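Local structure of anti-h(o) lectin I (Ulex europaeus, 1FX5) at residues L100-A103 / G104-G108; I172-A176 / S177-L181; L185-S189 / D190-I194. The protein binds L-fucose specifically, as an H(O) blood-group lectin of the leguminous family whose fold carries one calcium and one manganese ion. All coordinates share one frame; numbering follows the deposited sequence.

Contact 1. Residues L100-A103 / G104-G108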
ATOM      1  N   LEU A 100      11.425 -13.018 -11.469  1.00 24.73           N
ATOM      2  CA  LEU A 100      11.403 -14.349 -10.850  1.00 23.88           C
ATOM      3  C   LEU A 100      12.671 -15.020 -11.416  1.00 25.54           C
ATOM      4  O   LEU A 100      12.932 -14.916 -12.613  1.00 24.28           O
ATOM      5  CB  LEU A 100      10.197 -15.137 -11.354  1.00 25.60           C
ATOM      6  CG  LEU A 100       9.647 -16.379 -10.645  1.00 28.81           C
ATOM      7  CD1 LEU A 100       8.907 -17.189 -11.676  1.00 32.15           C
ATOM      8  CD2 LEU A 100      10.709 -17.226 -10.056  1.00 32.64           C
ATOM      9  N   ARG A 101      13.475 -15.669 -10.573  1.00 24.72           N
ATOM     10  CA  ARG A 101      14.687 -16.328 -11.055  1.00 22.90           C
ATOM     11  C   ARG A 101      14.530 -17.832 -10.963  1.00 22.89           C
ATOM     12  O   ARG A 101      13.411 -18.335 -11.098  1.00 26.21           O
ATOM     13  CB  ARG A 101      15.938 -15.828 -10.320  1.00 22.70           C
ATOM     14  CG  ARG A 101      16.329 -14.414 -10.735  1.00 19.15           C
ATOM     15  CD  ARG A 101      17.475 -13.877  -9.917  1.00 20.98           C
ATOM     16  NE  ARG A 101      17.789 -12.492 -10.259  1.00 23.12           N
ATOM     17  CZ  ARG A 101      17.418 -11.431  -9.541  1.00 25.86           C
ATOM     18  NH1 ARG A 101      16.715 -11.582  -8.425  1.00 27.05           N
ATOM     19  NH2 ARG A 101      17.758 -10.213  -9.935  1.00 20.11           N
ATOM     20  N   ARG A 102      15.606 -18.549 -10.656  1.00 18.50           N
ATOM     21  CA  ARG A 102      15.530 -20.004 -10.566  1.00 17.03           C
ATOM     22  C   ARG A 102      14.813 -20.540  -9.327  1.00 18.92           C
ATOM     23  O   ARG A 102      15.031 -20.060  -8.209  1.00 17.23           O
ATOM     24  CB  ARG A 102      16.934 -20.564 -10.665  1.00 19.11           C
ATOM     25  CG  ARG A 102      16.999 -22.039 -10.846  1.00 20.14           C
ATOM     26  CD  ARG A 102      18.404 -22.411 -11.142  1.00 16.14           C
ATOM     27  NE  ARG A 102      18.569 -23.848 -11.109  1.00 19.72           N
ATOM     28  CZ  ARG A 102      19.708 -24.466 -11.377  1.00 20.80           C
ATOM     29  NH1 ARG A 102      20.796 -23.776 -11.721  1.00 22.20           N
ATOM     30  NH2 ARG A 102      19.779 -25.769 -11.200  1.00 20.48           N
ATOM     31  N   ALA A 103      13.926 -21.513  -9.535  1.00 18.46           N
ATOM     32  CA  ALA A 103      13.164 -22.114  -8.441  1.00 16.96           C
ATOM     33  C   ALA A 103      13.880 -23.343  -7.835  1.00 20.38           C
ATOM     34  O   ALA A 103      15.125 -23.386  -7.802  1.00 21.36           O
ATOM     35  CB  ALA A 103      11.767 -22.448  -8.908  1.00 16.32           C
ATOM     36  N   GLY A 104      13.141 -24.332  -7.343  1.00 18.31           N
ATOM     37  CA  GLY A 104      13.826 -25.478  -6.765  1.00 16.92           C
ATOM     38  C   GLY A 104      14.575 -24.988  -5.528  1.00 16.42           C
ATOM     39  O   GLY A 104      14.072 -24.105  -4.832  1.00 15.18           O
ATOM     40  N   GLY A 105      15.791 -25.474  -5.278  1.00 14.59           N
ATOM     41  CA  GLY A 105      16.528 -25.030  -4.103  1.00 14.26           C
ATOM     42  C   GLY A 105      17.034 -23.592  -4.090  1.00 15.80           C
ATOM     43  O   GLY A 105      17.698 -23.163  -3.146  1.00 15.72           O
ATOM     44  N   TYR A 106      16.736 -22.840  -5.135  1.00 17.80           N
ATOM     45  CA  TYR A 106      17.169 -21.454  -5.220  1.00 15.69           C
ATOM     46  C   TYR A 106      16.028 -20.479  -4.869  1.00 16.05           C
ATOM     47  O   TYR A 106      16.183 -19.256  -5.007  1.00 17.29           O
ATOM     48  CB  TYR A 106      17.805 -21.186  -6.594  1.00 15.00           C
ATOM     49  CG  TYR A 106      19.058 -22.013  -6.822  1.00 14.99           C
ATOM     50  CD1 TYR A 106      19.045 -23.120  -7.658  1.00 15.71           C
ATOM     51  CD2 TYR A 106      20.248 -21.687  -6.189  1.00 16.32           C
ATOM     52  CE1 TYR A 106      20.191 -23.877  -7.869  1.00 17.15           C
ATOM     53  CE2 TYR A 106      21.409 -22.448  -6.388  1.00 19.15           C
ATOM     54  CZ  TYR A 106      21.372 -23.534  -7.231  1.00 18.82           C
ATOM     55  OH  TYR A 106      22.519 -24.248  -7.465  1.00 16.62           O
ATOM     56  N   PHE A 107      14.871 -21.039  -4.491  1.00 13.72           N
ATOM     57  CA  PHE A 107      13.665 -20.294  -4.084  1.00 16.31           C
ATOM     58  C   PHE A 107      13.089 -19.206  -4.977  1.00 17.82           C
ATOM     59  O   PHE A 107      12.267 -18.393  -4.492  1.00 17.21           O
ATOM     60  CB  PHE A 107      13.892 -19.640  -2.707  1.00 13.45           C
ATOM     61  CG  PHE A 107      14.321 -20.597  -1.633  1.00 15.76           C
ATOM     62  CD1 PHE A 107      15.630 -20.594  -1.156  1.00 14.83           C
ATOM     63  CD2 PHE A 107      13.418 -21.506  -1.099  1.00 17.25           C
ATOM     64  CE1 PHE A 107      16.037 -21.481  -0.164  1.00 15.60           C
ATOM     65  CE2 PHE A 107      13.820 -22.401  -0.107  1.00 18.63           C
ATOM     66  CZ  PHE A 107      15.137 -22.385   0.358  1.00 16.84           C
ATOM     67  N   GLY A 108      13.517 -19.172  -6.235  1.00 15.60           N
ATOM     68  CA  GLY A 108      13.032 -18.165  -7.157  1.00 14.08           C
ATOM     69  C   GLY A 108      13.719 -16.815  -6.949  1.00 17.15           C
ATOM     70  O   GLY A 108      13.428 -15.850  -7.666  1.00 16.35           O
TER
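R102 and Y106, four residues apart on a tightly folded loop, lie side by side and point the same way, while the backbone beneath them closes on itself. The compact part is almost all main chain. R101 N donates to G108 O at 2.9 Å in a fairly straight bond, meeting the oxygen from above the carbonyl plane. G108 N returns a short, bent bond of 2.6 Å to R102 O, with 131° at the hydrogen. Beyond the second bond, in the loop it closes, the chain turns twice: Y106 N reaches A103 O at 3.2 Å, and F107 N reaches G104 O, spanning the 3-10 segment 105-106. G108 has no side chain, and L100 CD2 settles 3.8 Å from its CA.

The outer side is looser: R102 is exposed, whereas A103, Y106 and G108 are buried. With CG of R102 anti to the backbone N (chi1 -169°) and its chain extended, the arginine runs out along the tyrosine ring. Y106 CE1 stands over the centre of the guanidinium, 3.6 Å from R102 CZ, yet the two planes are 53° apart, so no flat stack forms. The charge is met by E44, which forms a salt bridge with R102 NE, and the Y106 ring also meets W136. L100 and R101 touch N-acetylglucosamines of two different glycans.

On its inner side the loop bears on the metal-bearing framework, F107 touching E125 and D127. Several of its carbonyls are taken up by its own amides, and G104 O and F107 O by the hydroxyls of S217 and S215. The G105 amide instead meets a methylpentanediol, probably from the crystallisation liquor, consistent with the equivalent N-H of legume lectins, which donates to the bound sugar.

Contact 2. Residues I172-A176 / S177-L181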
ATOM      1  N   ILE A 172       9.023 -12.036  12.696  1.00 14.25           N
ATOM      2  CA  ILE A 172      10.295 -11.470  12.238  1.00 15.33           C
ATOM      3  C   ILE A 172      10.361  -9.992  12.619  1.00 17.07           C
ATOM      4  O   ILE A 172       9.439  -9.213  12.308  1.00 17.30           O
ATOM      5  CB  ILE A 172      10.468 -11.633  10.694  1.00 15.31           C
ATOM      6  CG1 ILE A 172      10.330 -13.105  10.322  1.00 14.34           C
ATOM      7  CG2 ILE A 172      11.866 -11.158  10.253  1.00 14.73           C
ATOM      8  CD1 ILE A 172      10.315 -13.372   8.829  1.00 12.55           C
ATOM      9  N   ILE A 173      11.475  -9.589  13.219  1.00 15.32           N
ATOM     10  CA  ILE A 173      11.659  -8.204  13.650  1.00 17.38           C
ATOM     11  C   ILE A 173      12.998  -7.562  13.267  1.00 17.43           C
ATOM     12  O   ILE A 173      14.061  -8.214  13.338  1.00 18.26           O
ATOM     13  CB  ILE A 173      11.606  -8.151  15.221  1.00 21.91           C
ATOM     14  CG1 ILE A 173      10.256  -8.634  15.737  1.00 26.16           C
ATOM     15  CG2 ILE A 173      11.901  -6.753  15.755  1.00 20.67           C
ATOM     16  CD1 ILE A 173      10.303  -9.048  17.192  1.00 30.51           C
ATOM     17  N   TYR A 174      12.956  -6.317  12.810  1.00 15.02           N
ATOM     18  CA  TYR A 174      14.196  -5.648  12.469  1.00 16.15           C
ATOM     19  C   TYR A 174      14.192  -4.394  13.341  1.00 18.36           C
ATOM     20  O   TYR A 174      13.266  -3.578  13.261  1.00 17.13           O
ATOM     21  CB  TYR A 174      14.328  -5.281  10.988  1.00 14.89           C
ATOM     22  CG  TYR A 174      15.688  -4.654  10.667  1.00 17.19           C
ATOM     23  CD1 TYR A 174      16.864  -5.415  10.695  1.00 16.34           C
ATOM     24  CD2 TYR A 174      15.805  -3.298  10.382  1.00 20.34           C
ATOM     25  CE1 TYR A 174      18.113  -4.841  10.456  1.00 14.23           C
ATOM     26  CE2 TYR A 174      17.051  -2.708  10.139  1.00 17.26           C
ATOM     27  CZ  TYR A 174      18.196  -3.477  10.181  1.00 18.90           C
ATOM     28  OH  TYR A 174      19.423  -2.860   9.966  1.00 18.03           O
ATOM     29  N   GLU A 175      15.148  -4.310  14.257  1.00 19.27           N
ATOM     30  CA  GLU A 175      15.256  -3.157  15.145  1.00 22.95           C
ATOM     31  C   GLU A 175      16.417  -2.316  14.600  1.00 21.25           C
ATOM     32  O   GLU A 175      17.584  -2.684  14.757  1.00 18.61           O
ATOM     33  CB  GLU A 175      15.559  -3.598  16.565  1.00 25.81           C
ATOM     34  CG  GLU A 175      15.676  -2.419  17.493  1.00 40.42           C
ATOM     35  CD  GLU A 175      16.373  -2.764  18.787  1.00 50.78           C
ATOM     36  OE1 GLU A 175      17.541  -2.337  18.965  1.00 56.06           O
ATOM     37  OE2 GLU A 175      15.759  -3.464  19.624  1.00 54.14           O
ATOM     38  N   ALA A 176      16.092  -1.171  14.012  1.00 18.83           N
ATOM     39  CA  ALA A 176      17.090  -0.267  13.428  1.00 19.99           C
ATOM     40  C   ALA A 176      18.238   0.240  14.316  1.00 21.74           C
ATOM     41  O   ALA A 176      19.377   0.327  13.848  1.00 21.83           O
ATOM     42  CB  ALA A 176      16.393   0.918  12.729  1.00 16.64           C
ATOM     43  N   SER A 177      17.951   0.572  15.578  1.00 23.07           N
ATOM     44  CA  SER A 177      18.984   1.074  16.496  1.00 26.07           C
ATOM     45  C   SER A 177      20.147   0.102  16.690  1.00 26.24           C
ATOM     46  O   SER A 177      21.298   0.528  16.672  1.00 28.65           O
ATOM     47  CB  SER A 177      18.391   1.512  17.846  1.00 23.94           C
ATOM     48  OG  SER A 177      17.620   0.467  18.425  1.00 35.46           O
ATOM     49  N   SER A 178      19.879  -1.192  16.856  1.00 23.79           N
ATOM     50  CA  SER A 178      21.000  -2.113  17.028  1.00 23.19           C
ATOM     51  C   SER A 178      21.290  -2.898  15.751  1.00 23.01           C
ATOM     52  O   SER A 178      22.241  -3.664  15.727  1.00 23.63           O
ATOM     53  CB  SER A 178      20.745  -3.087  18.158  1.00 20.48           C
ATOM     54  OG  SER A 178      19.657  -3.897  17.803  1.00 21.65           O
ATOM     55  N   LYS A 179      20.486  -2.689  14.699  1.00 22.22           N
ATOM     56  CA  LYS A 179      20.647  -3.385  13.403  1.00 21.47           C
ATOM     57  C   LYS A 179      20.470  -4.914  13.503  1.00 21.14           C
ATOM     58  O   LYS A 179      21.030  -5.664  12.692  1.00 18.78           O
ATOM     59  CB  LYS A 179      22.003  -3.039  12.770  1.00 20.64           C
ATOM     60  CG  LYS A 179      22.017  -1.627  12.234  1.00 23.86           C
ATOM     61  CD  LYS A 179      23.365  -1.202  11.711  1.00 22.69           C
ATOM     62  CE  LYS A 179      24.243  -0.668  12.819  1.00 20.98           C
ATOM     63  NZ  LYS A 179      25.495  -0.128  12.219  1.00 22.25           N
ATOM     64  N   THR A 180      19.652  -5.349  14.469  1.00 19.33           N
ATOM     65  CA  THR A 180      19.368  -6.770  14.721  1.00 18.20           C
ATOM     66  C   THR A 180      18.155  -7.320  13.958  1.00 18.61           C
ATOM     67  O   THR A 180      17.094  -6.699  13.951  1.00 18.05           O
ATOM     68  CB  THR A 180      19.141  -7.016  16.252  1.00 19.46           C
ATOM     69  OG1 THR A 180      20.309  -6.621  16.988  1.00 21.77           O
ATOM     70  CG2 THR A 180      18.893  -8.467  16.532  1.00 18.01           C
ATOM     71  N   LEU A 181      18.343  -8.441  13.272  1.00 15.22           N
ATOM     72  CA  LEU A 181      17.273  -9.094  12.509  1.00 15.58           C
ATOM     73  C   LEU A 181      17.049 -10.467  13.192  1.00 15.17           C
ATOM     74  O   LEU A 181      17.963 -11.294  13.237  1.00 13.42           O
ATOM     75  CB  LEU A 181      17.688  -9.281  11.039  1.00 14.78           C
ATOM     76  CG  LEU A 181      16.678  -9.958  10.112  1.00 17.73           C
ATOM     77  CD1 LEU A 181      15.390  -9.111  10.037  1.00 17.88           C
ATOM     78  CD2 LEU A 181      17.285 -10.093   8.727  1.00 18.36           C
TER
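The turn of a beta hairpin, with a G1 beta bulge, brings E175 against S177, S178 and T180, where strand 168-175 passes into strand 180-187 in the back sheet of the legume lectin sandwich. In the bulge K179 and T180 both face E175. Of the backbone bonds here, E175 N to T180 O is the straight one, 3.1 Å with 164° at the hydrogen; E175 O receives only weak bonds from the amides of S178, K179 and T180.

The two sides of the hairpin differ in chemistry. I172, Y174 and L181 face strand 122-127 or the loop beyond strand 192-199, and form an apolar patch: L181 CB lies at the edge of the Y174 ring, in its plane, 4.0 Å from CD1, while I172 CG2 approaches L181 CD1. The Y174 ring runs alongside K179, its OH 3.7 Å from K179 CG, and this hydroxyl bonds V200 O.

Across the sheet, E175 extends with its CG anti to the backbone N (chi1 180°), which carries the carboxylate over the turn. T180 OG1 donates to S178 OG at 2.9 Å, and the relay continues into the carboxylate. There E175 OE1 is gripped by two hydroxyls from opposite faces of its plane, S177 OG and S178 OG, each 2.9 Å away.

Contact 3. Residues L185-S189 / D190-I194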
ATOM      1  N   LEU A 185      10.158 -19.183  14.991  1.00 17.25           N
ATOM      2  CA  LEU A 185       9.068 -20.036  14.571  1.00 19.05           C
ATOM      3  C   LEU A 185       8.555 -20.823  15.782  1.00 19.79           C
ATOM      4  O   LEU A 185       9.351 -21.286  16.590  1.00 21.90           O
ATOM      5  CB  LEU A 185       9.559 -20.978  13.470  1.00 18.68           C
ATOM      6  CG  LEU A 185       8.606 -22.074  12.953  1.00 21.92           C
ATOM      7  CD1 LEU A 185       8.973 -22.451  11.498  1.00 13.82           C
ATOM      8  CD2 LEU A 185       8.652 -23.316  13.893  1.00 17.68           C
ATOM      9  N   THR A 186       7.237 -20.928  15.931  1.00 18.31           N
ATOM     10  CA  THR A 186       6.666 -21.663  17.045  1.00 17.70           C
ATOM     11  C   THR A 186       5.512 -22.572  16.619  1.00 19.27           C
ATOM     12  O   THR A 186       4.673 -22.184  15.793  1.00 19.37           O
ATOM     13  CB  THR A 186       6.141 -20.705  18.140  1.00 20.16           C
ATOM     14  OG1 THR A 186       7.231 -19.921  18.644  1.00 21.48           O
ATOM     15  CG2 THR A 186       5.483 -21.499  19.308  1.00 16.19           C
ATOM     16  N   TYR A 187       5.530 -23.817  17.096  1.00 19.65           N
ATOM     17  CA  TYR A 187       4.463 -24.780  16.778  1.00 17.06           C
ATOM     18  C   TYR A 187       3.599 -24.722  18.047  1.00 17.21           C
ATOM     19  O   TYR A 187       4.011 -25.200  19.104  1.00 15.47           O
ATOM     20  CB  TYR A 187       5.024 -26.195  16.565  1.00 15.94           C
ATOM     21  CG  TYR A 187       5.711 -26.400  15.226  1.00 16.04           C
ATOM     22  CD1 TYR A 187       4.984 -26.440  14.042  1.00 17.22           C
ATOM     23  CD2 TYR A 187       7.081 -26.568  15.150  1.00 18.71           C
ATOM     24  CE1 TYR A 187       5.615 -26.651  12.808  1.00 20.06           C
ATOM     25  CE2 TYR A 187       7.718 -26.773  13.937  1.00 21.05           C
ATOM     26  CZ  TYR A 187       6.984 -26.814  12.772  1.00 20.44           C
ATOM     27  OH  TYR A 187       7.639 -27.037  11.588  1.00 20.11           O
ATOM     28  N   PRO A 188       2.429 -24.068  17.976  1.00 16.53           N
ATOM     29  CA  PRO A 188       1.525 -23.936  19.120  1.00 16.93           C
ATOM     30  C   PRO A 188       1.035 -25.228  19.781  1.00 19.39           C
ATOM     31  O   PRO A 188       0.675 -25.215  20.961  1.00 20.38           O
ATOM     32  CB  PRO A 188       0.373 -23.106  18.556  1.00 13.70           C
ATOM     33  CG  PRO A 188       0.385 -23.449  17.101  1.00 16.23           C
ATOM     34  CD  PRO A 188       1.848 -23.433  16.779  1.00 15.50           C
ATOM     35  N   SER A 189       1.076 -26.344  19.052  1.00 18.68           N
ATOM     36  CA  SER A 189       0.630 -27.629  19.586  1.00 19.50           C
ATOM     37  C   SER A 189       1.422 -28.094  20.805  1.00 20.18           C
ATOM     38  O   SER A 189       0.853 -28.649  21.758  1.00 20.12           O
ATOM     39  CB  SER A 189       0.708 -28.712  18.520  1.00 15.87           C
ATOM     40  OG  SER A 189       2.055 -29.070  18.288  1.00 23.82           O
ATOM     41  N   ASP A 190       2.733 -27.891  20.771  1.00 21.95           N
ATOM     42  CA  ASP A 190       3.572 -28.308  21.893  1.00 22.30           C
ATOM     43  C   ASP A 190       4.523 -27.225  22.353  1.00 23.07           C
ATOM     44  O   ASP A 190       5.380 -27.477  23.185  1.00 20.90           O
ATOM     45  CB  ASP A 190       4.337 -29.606  21.576  1.00 22.00           C
ATOM     46  CG  ASP A 190       5.391 -29.431  20.475  1.00 28.06           C
ATOM     47  OD1 ASP A 190       6.230 -30.358  20.347  1.00 25.03           O
ATOM     48  OD2 ASP A 190       5.374 -28.399  19.744  1.00 23.60           O
ATOM     49  N   GLN A 191       4.389 -26.031  21.782  1.00 22.33           N
ATOM     50  CA  GLN A 191       5.237 -24.901  22.145  1.00 22.31           C
ATOM     51  C   GLN A 191       6.711 -24.991  21.700  1.00 23.77           C
ATOM     52  O   GLN A 191       7.560 -24.293  22.261  1.00 22.81           O
ATOM     53  CB  GLN A 191       5.143 -24.668  23.660  1.00 25.31           C
ATOM     54  CG  GLN A 191       4.941 -23.245  24.100  1.00 33.05           C
ATOM     55  CD  GLN A 191       3.514 -22.761  23.956  1.00 36.99           C
ATOM     56  OE1 GLN A 191       3.018 -22.577  22.838  1.00 38.27           O
ATOM     57  NE2 GLN A 191       2.859 -22.498  25.088  1.00 37.75           N
ATOM     58  N   THR A 192       7.029 -25.879  20.754  1.00 23.12           N
ATOM     59  CA  THR A 192       8.406 -26.021  20.255  1.00 21.97           C
ATOM     60  C   THR A 192       8.696 -24.699  19.524  1.00 22.97           C
ATOM     61  O   THR A 192       7.964 -24.306  18.608  1.00 22.25           O
ATOM     62  CB  THR A 192       8.518 -27.159  19.237  1.00 23.15           C
ATOM     63  OG1 THR A 192       8.426 -28.415  19.910  1.00 23.05           O
ATOM     64  CG2 THR A 192       9.830 -27.078  18.460  1.00 22.42           C
ATOM     65  N   SER A 193       9.782 -24.040  19.898  1.00 22.71           N
ATOM     66  CA  SER A 193      10.140 -22.775  19.284  1.00 22.76           C
ATOM     67  C   SER A 193      11.635 -22.697  18.913  1.00 23.44           C
ATOM     68  O   SER A 193      12.485 -23.297  19.582  1.00 22.59           O
ATOM     69  CB  SER A 193       9.753 -21.670  20.275  1.00 21.77           C
ATOM     70  OG  SER A 193      10.008 -20.385  19.757  1.00 35.47           O
ATOM     71  N   ILE A 194      11.955 -22.039  17.800  1.00 21.43           N
ATOM     72  CA  ILE A 194      13.352 -21.905  17.377  1.00 21.50           C
ATOM     73  C   ILE A 194      13.549 -20.502  16.829  1.00 24.13           C
ATOM     74  O   ILE A 194      12.591 -19.880  16.341  1.00 24.41           O
ATOM     75  CB  ILE A 194      13.794 -22.915  16.257  1.00 23.48           C
ATOM     76  CG1 ILE A 194      12.998 -22.699  14.994  1.00 26.64           C
ATOM     77  CG2 ILE A 194      13.636 -24.378  16.694  1.00 23.06           C
ATOM     78  CD1 ILE A 194      13.564 -23.490  13.857  1.00 33.69           C
TER
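T186 and S193, a non-hydrogen-bonded pair of an antiparallel hairpin, add a bond between their own side chains where the backbone supplies none. The threonine hydroxyl lies beside its backbone N (chi1 -61°), the serine hydroxyl is swung anti to its own (chi1 -178°), and T186 OG1 and S193 OG thereby come within 3.0 Å; either could be the donor. Next to them, L185 and I194 form a regular hydrogen-bonded pair, L185 N to I194 O at 2.9 Å and I194 N to L185 O at 3.0 Å.

On the other face, I194 CG1 lies 4.1 Å from L185 CB; W158 touches both residues. Y187 projects on this same face. Its hydroxyl bonds W158 NE1, and R161, from a loop outside the hairpin, makes a cation-pi contact with its ring. D190 also pairs with R161, through OD1, so one guanidinium ties the tyrosine to the turn.

The D190 carboxylate works in two directions. Besides meeting R161, it reaches forward along its own chain: chi1 of 67° sets CG between the backbone N and the carbonyl carbon, turning the carboxylate to the T192 amide, which D190 OD2 takes at 3.2 Å, from well above the carboxylate plane. Y187 N to T192 O, 2.9 Å, is the last straight backbone bond before the turn, beyond which Y187 O receives only weak bonds from the amides of D190 and Q191. An Asx turn on the outgoing side of a beta-hairpin turn is the motif seen here, at the rim of the legume lectin sandwich.

In the fold
Contacts 2 and 3 sit at the two ends of strand 180-187, with centres 22 Å apart: contact 2 closes it onto strand 168-175, and contact 3 joins it to strand 192-199. Contact 1 lies on the opposite side of the chain's centre, 27 and 28 Å from them between centres, and touches neither. It is also the one beside the metal site, the F107 side chain coming within about 3 Å (nearest atoms) of that of E125, a manganese ligand, and the one that touches two glycans, through L100 and R101. The hairpins are more remote: the side chain of I172 in contact 2 is about 10 Å from that of E125, and that of I194 in contact 3 about 12 Å from the manganese ion.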